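Local coordinates for VP4 protein (Tellina virus 1, PDB 3P06), which probably acts as a serine protease that cleaves the viral polyprotein into its mature products, here captured acylated by its own C terminus, at residues L12-M16 with Q140-V145; P96-S102 with G188-A194. The contacts are given in a common frame with arbitrary orientation. Residues are numbered along the deposited sequence.

Interaction 1 (L12-M16 with Q140-V145). With SO4 (sulfate ion), chain B.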
# COMPACT_ATOMS: atom_id res chain seq x y z
N LEU A 12 1.36 0.73 2.72
CA LEU A 12 0.12 0.07 3.16
C LEU A 12 0.52 -1.25 3.86
O LEU A 12 1.38 -1.98 3.39
CB LEU A 12 -0.86 -0.20 1.97
CG LEU A 12 -0.30 -1.12 0.88
CD1 LEU A 12 -1.13 -2.40 0.85
CD2 LEU A 12 -0.33 -0.46 -0.56
N PRO A 13 -0.14 -1.55 4.97
CA PRO A 13 0.13 -2.80 5.68
C PRO A 13 -0.54 -4.02 5.03
O PRO A 13 -1.61 -3.89 4.44
CB PRO A 13 -0.45 -2.53 7.10
CG PRO A 13 -1.62 -1.66 6.85
CD PRO A 13 -1.16 -0.73 5.66
N VAL A 14 0.11 -5.17 5.09
CA VAL A 14 -0.49 -6.43 4.66
C VAL A 14 -0.30 -7.48 5.73
O VAL A 14 0.62 -7.39 6.54
CB VAL A 14 0.11 -6.97 3.30
CG1 VAL A 14 -0.15 -5.97 2.23
CG2 VAL A 14 1.68 -7.32 3.45
N LEU A 15 -1.17 -8.47 5.72
CA LEU A 15 -1.08 -9.61 6.63
C LEU A 15 -0.87 -10.90 5.84
O LEU A 15 -1.38 -11.01 4.74
CB LEU A 15 -2.37 -9.73 7.44
CG LEU A 15 -2.74 -8.51 8.28
CD1 LEU A 15 -4.07 -8.86 8.99
CD2 LEU A 15 -1.68 -8.18 9.31
N MSE A 16 -0.12 -11.86 6.40
CA MSE A 16 0.26 -13.10 5.75
C MSE A 16 0.01 -14.23 6.68
O MSE A 16 0.36 -14.15 7.87
CB MSE A 16 1.73 -13.13 5.31
CG MSE A 16 1.95 -12.22 4.11
SE MSE A 16 3.77 -11.50 3.81
CE MSE A 16 3.93 -10.48 5.49
N GLN A 140 -5.74 -5.47 13.73
CA GLN A 140 -4.70 -6.45 13.41
C GLN A 140 -3.50 -5.85 12.65
O GLN A 140 -2.36 -6.29 12.90
CB GLN A 140 -5.26 -7.62 12.61
CG GLN A 140 -6.34 -8.37 13.31
CD GLN A 140 -5.79 -9.54 14.07
OE1 GLN A 140 -4.69 -9.48 14.66
NE2 GLN A 140 -6.57 -10.64 14.09
N LYS A 141 -3.74 -4.86 11.77
CA LYS A 141 -2.64 -4.18 11.04
C LYS A 141 -1.86 -3.27 11.98
O LYS A 141 -0.64 -3.12 11.86
CB LYS A 141 -3.11 -3.51 9.74
CG LYS A 141 -3.57 -4.60 8.74
CD LYS A 141 -4.56 -4.11 7.71
CE LYS A 141 -4.57 -5.14 6.56
NZ LYS A 141 -5.50 -4.44 5.66
N GLN A 142 -2.57 -2.68 12.93
CA GLN A 142 -1.91 -1.94 14.00
C GLN A 142 -0.99 -2.87 14.77
O GLN A 142 0.19 -2.56 14.98
CB GLN A 142 -2.92 -1.25 14.98
CG GLN A 142 -3.61 0.02 14.41
CD GLN A 142 -2.70 1.26 14.41
OE1 GLN A 142 -1.48 1.16 14.23
NE2 GLN A 142 -3.30 2.42 14.54
N LEU A 143 -1.54 -4.02 15.19
CA LEU A 143 -0.79 -4.93 16.06
C LEU A 143 0.39 -5.57 15.40
O LEU A 143 1.42 -5.79 16.05
CB LEU A 143 -1.69 -6.12 16.54
CG LEU A 143 -2.66 -5.77 17.63
CD1 LEU A 143 -3.72 -6.90 17.75
CD2 LEU A 143 -1.92 -5.64 18.91
N LEU A 144 0.25 -5.93 14.13
CA LEU A 144 1.27 -6.75 13.48
C LEU A 144 2.15 -5.96 12.56
O LEU A 144 3.17 -6.47 12.12
CB LEU A 144 0.61 -7.88 12.66
CG LEU A 144 -0.14 -8.92 13.56
CD1 LEU A 144 -1.07 -9.83 12.73
CD2 LEU A 144 0.81 -9.70 14.48
N VAL A 145 1.77 -4.74 12.21
CA VAL A 145 2.63 -4.00 11.31
C VAL A 145 3.01 -2.63 11.82
O VAL A 145 4.22 -2.33 11.99
CB VAL A 145 1.97 -3.81 9.87
CG1 VAL A 145 2.95 -3.08 8.94
CG2 VAL A 145 1.58 -5.16 9.29
S SO4 B . -8.76 -3.18 6.00
O1 SO4 B . -8.78 -1.94 5.28
O2 SO4 B . -8.16 -2.92 7.31
O3 SO4 B . -10.13 -3.61 6.15
O4 SO4 B . -8.08 -4.28 5.36
O HOH W 1 -3.77 -2.71 3.82
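Strand 12-16 runs nearly at right angles to helix 140-145: the axes make an angle of 84° and pass 8.5 Å apart. Two alternate side chains of the strand, Pro13 and Leu15, project toward the helix. Leu15 is the larger bump, and it settles into a shallow depression lined by Gln140, Lys141, Leu144 and Val145. Its CD1 lies 4.0 Å from Gln140 CB, its CG 4.0 Å from Lys141 CG, and its CD2 3.8 Å from Leu144 CD1. Pro13 fits where Lys141 and Val145, about one helical turn apart, stand next to each other, with Pro13 CG 3.7 Å from Lys141 CB and Pro13 CB 3.9 Å from Val145 CB. The lysine seated here is probably that of the serine-lysine dyad, as in other birnavirus VP4 (S50) proteases, in which it acts as general base for the nucleophile, here probably Ser102. The extended aliphatic chain of Lys141 lies in the furrow between the side chains of Pro13 and Leu15 and carries NZ to the active site. There NZ is hydrogen-bonded to Thr124 OG1 and donates to sulfate O4, 2.6 Å from Lys141 NZ, while a water 3.1 Å from Lys141 NZ and 2.5 Å from Pro13 O bridges helix to strand. On the other flank, the methyl Val145 CG2 rests 3.7 Å from Val14 O, beside Met122, which touches both Pro13 and Val145.

Interaction 2 (P96-S102 with G188-A194). With BME (beta-mercaptoethanol), chain F.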
# COMPACT_ATOMS: atom_id res chain seq x y z
N PRO A 96 5.53 -11.91 -2.14
CA PRO A 96 4.26 -12.65 -2.01
C PRO A 96 3.19 -12.15 -3.00
O PRO A 96 3.19 -11.01 -3.50
CB PRO A 96 3.83 -12.33 -0.59
CG PRO A 96 4.33 -10.91 -0.38
CD PRO A 96 5.69 -10.85 -1.11
N GLN A 97 2.24 -13.02 -3.29
CA GLN A 97 1.09 -12.68 -4.14
C GLN A 97 0.26 -11.65 -3.40
O GLN A 97 0.04 -11.76 -2.17
CB GLN A 97 0.30 -13.94 -4.48
CG GLN A 97 -0.93 -13.63 -5.34
CD GLN A 97 -1.79 -14.87 -5.68
OE1 GLN A 97 -1.46 -15.98 -5.33
NE2 GLN A 97 -2.87 -14.64 -6.38
N LEU A 98 -0.15 -10.60 -4.11
CA LEU A 98 -0.96 -9.58 -3.52
C LEU A 98 -2.43 -9.90 -3.72
O LEU A 98 -2.85 -10.19 -4.84
CB LEU A 98 -0.69 -8.24 -4.21
CG LEU A 98 -1.53 -7.08 -3.70
CD1 LEU A 98 -1.09 -6.63 -2.22
CD2 LEU A 98 -1.36 -5.95 -4.66
N ALA A 99 -3.22 -9.83 -2.67
CA ALA A 99 -4.64 -10.21 -2.70
C ALA A 99 -5.49 -9.13 -2.08
O ALA A 99 -5.03 -8.42 -1.21
CB ALA A 99 -4.86 -11.56 -1.94
N PHE A 100 -6.75 -9.03 -2.57
CA PHE A 100 -7.81 -8.18 -2.01
C PHE A 100 -7.60 -6.70 -2.35
O PHE A 100 -6.80 -6.39 -3.22
CB PHE A 100 -7.99 -8.46 -0.53
CG PHE A 100 -7.85 -9.95 -0.16
CD1 PHE A 100 -8.12 -10.96 -1.09
CD2 PHE A 100 -7.46 -10.32 1.11
CE1 PHE A 100 -7.97 -12.36 -0.75
CE2 PHE A 100 -7.33 -11.67 1.48
CZ PHE A 100 -7.57 -12.71 0.54
N ASN A 101 -8.30 -5.79 -1.69
CA ASN A 101 -8.42 -4.46 -2.24
C ASN A 101 -8.09 -3.37 -1.22
O ASN A 101 -8.30 -2.18 -1.47
CB ASN A 101 -9.84 -4.27 -2.85
CG ASN A 101 -9.96 -4.91 -4.23
OD1 ASN A 101 -10.03 -6.12 -4.32
ND2 ASN A 101 -9.93 -4.09 -5.33
N SER A 102 -7.55 -3.78 -0.08
CA SER A 102 -7.17 -2.83 0.95
C SER A 102 -5.93 -1.91 0.63
O SER A 102 -5.58 -1.04 1.44
CB SER A 102 -6.94 -3.61 2.23
OG SER A 102 -5.67 -4.30 2.09
N GLY A 188 7.43 -12.08 3.57
CA GLY A 188 6.93 -13.44 3.54
C GLY A 188 6.80 -13.94 2.12
O GLY A 188 6.86 -13.17 1.15
N LYS A 189 6.60 -15.23 1.98
CA LYS A 189 6.37 -15.76 0.67
C LYS A 189 4.88 -16.16 0.56
O LYS A 189 4.42 -16.65 -0.50
CB LYS A 189 7.31 -16.95 0.43
CG LYS A 189 7.50 -17.34 -1.02
CD LYS A 189 8.69 -18.28 -1.16
CE LYS A 189 8.40 -19.36 -2.18
NZ LYS A 189 9.57 -20.28 -2.32
N ASN A 190 4.14 -15.95 1.65
CA ASN A 190 2.76 -16.46 1.76
C ASN A 190 1.91 -15.38 1.14
O ASN A 190 2.32 -14.24 1.18
CB ASN A 190 2.38 -16.64 3.25
CG ASN A 190 3.61 -16.97 4.19
OD1 ASN A 190 4.39 -16.07 4.65
ND2 ASN A 190 3.71 -18.26 4.53
N VAL A 191 0.74 -15.67 0.61
CA VAL A 191 -0.18 -14.61 0.13
C VAL A 191 -0.30 -13.34 1.02
O VAL A 191 -0.58 -13.43 2.22
CB VAL A 191 -1.59 -15.21 -0.15
CG1 VAL A 191 -2.62 -14.10 -0.51
CG2 VAL A 191 -1.49 -16.40 -1.22
N ALA A 192 -0.10 -12.14 0.44
CA ALA A 192 -0.24 -10.90 1.22
C ALA A 192 -1.61 -10.36 1.05
O ALA A 192 -2.04 -10.05 -0.06
CB ALA A 192 0.81 -9.81 0.77
N GLN A 193 -2.32 -10.26 2.18
CA GLN A 193 -3.72 -9.78 2.21
C GLN A 193 -3.73 -8.31 2.58
O GLN A 193 -3.46 -7.94 3.73
CB GLN A 193 -4.59 -10.61 3.21
CG GLN A 193 -4.26 -12.12 3.11
CD GLN A 193 -5.02 -13.01 4.10
OE1 GLN A 193 -6.12 -12.67 4.57
NE2 GLN A 193 -4.45 -14.17 4.40
N ALA A 194 -4.08 -7.49 1.57
CA ALA A 194 -4.09 -6.03 1.66
C ALA A 194 -5.54 -5.60 1.79
O ALA A 194 -6.45 -6.37 1.53
CB ALA A 194 -3.54 -5.43 0.34
C1 BME F . 7.35 -8.25 1.55
C2 BME F . 6.22 -7.75 2.49
O1 BME F . 7.66 -9.66 1.65
S2 BME F . 6.97 -6.60 3.76
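In this intramolecular acyl-enzyme the C-terminal residues lie in the substrate groove, with 192-193 pairing as a parallel beta strand with 98-99. Three backbone bonds set the parallel register: Ala192 N donates to Gln97 O (2.6 Å), Ala99 N to Ala192 O (2.9 Å), and Ala194 N to Ala99 O (3.1 Å). Ala192 thus uses both its amide and its carbonyl on this partner, whereas Gln193 bonds through its backbone to Leu15 on the opposite side. Leu98 likewise turns its N and O outward, to Asn43 OD1 and Ser59 OG; Ser59 OG also bonds Gln97 NE2. The side chains of Ala192 and Ala194 share a face with Leu98: Ala194 CB meets Leu98 CD1 at 3.7 Å and Ala192 CB meets Pro96 CG at 3.9 Å. Ala194 is the P1 residue and Ala192 P3, their side chains pointing to subsites S1 and S3. At the far end, Gly188 N reaches O1 of a beta-mercaptoethanol, 3.1 Å from Gly188 N. The ester carbonyl Ala194 O accepts a weak bond from Ser102 N at 3.2 Å, consistent with an oxyanion hole, while Ser102 OG is joined covalently to Ala194 C at 1.3 Å.

Overall arrangement
From the N terminus, strand 9-18 supplies 12-16 and 96-102 comes next, followed by helix 138-149 and finally the C-terminal residues. Interaction 1 closes a loop of 123 residues from 12-16 to 140-145; interaction 2 closes one of 85 from 96-102 to 188-194. The segments alternate along the chain, so the loops cross rather than nest. In space strand 192-193 lies between 9-18 and 98-99 in one mixed sheet, and Leu15 O and Gln193 N, 2.8 Å apart, probably form a hydrogen bond joining the two contacts. Interaction 1 docks the helix on this sheet, bringing Lys141 NZ to 3.6 Å from Ser102 OG of interaction 2.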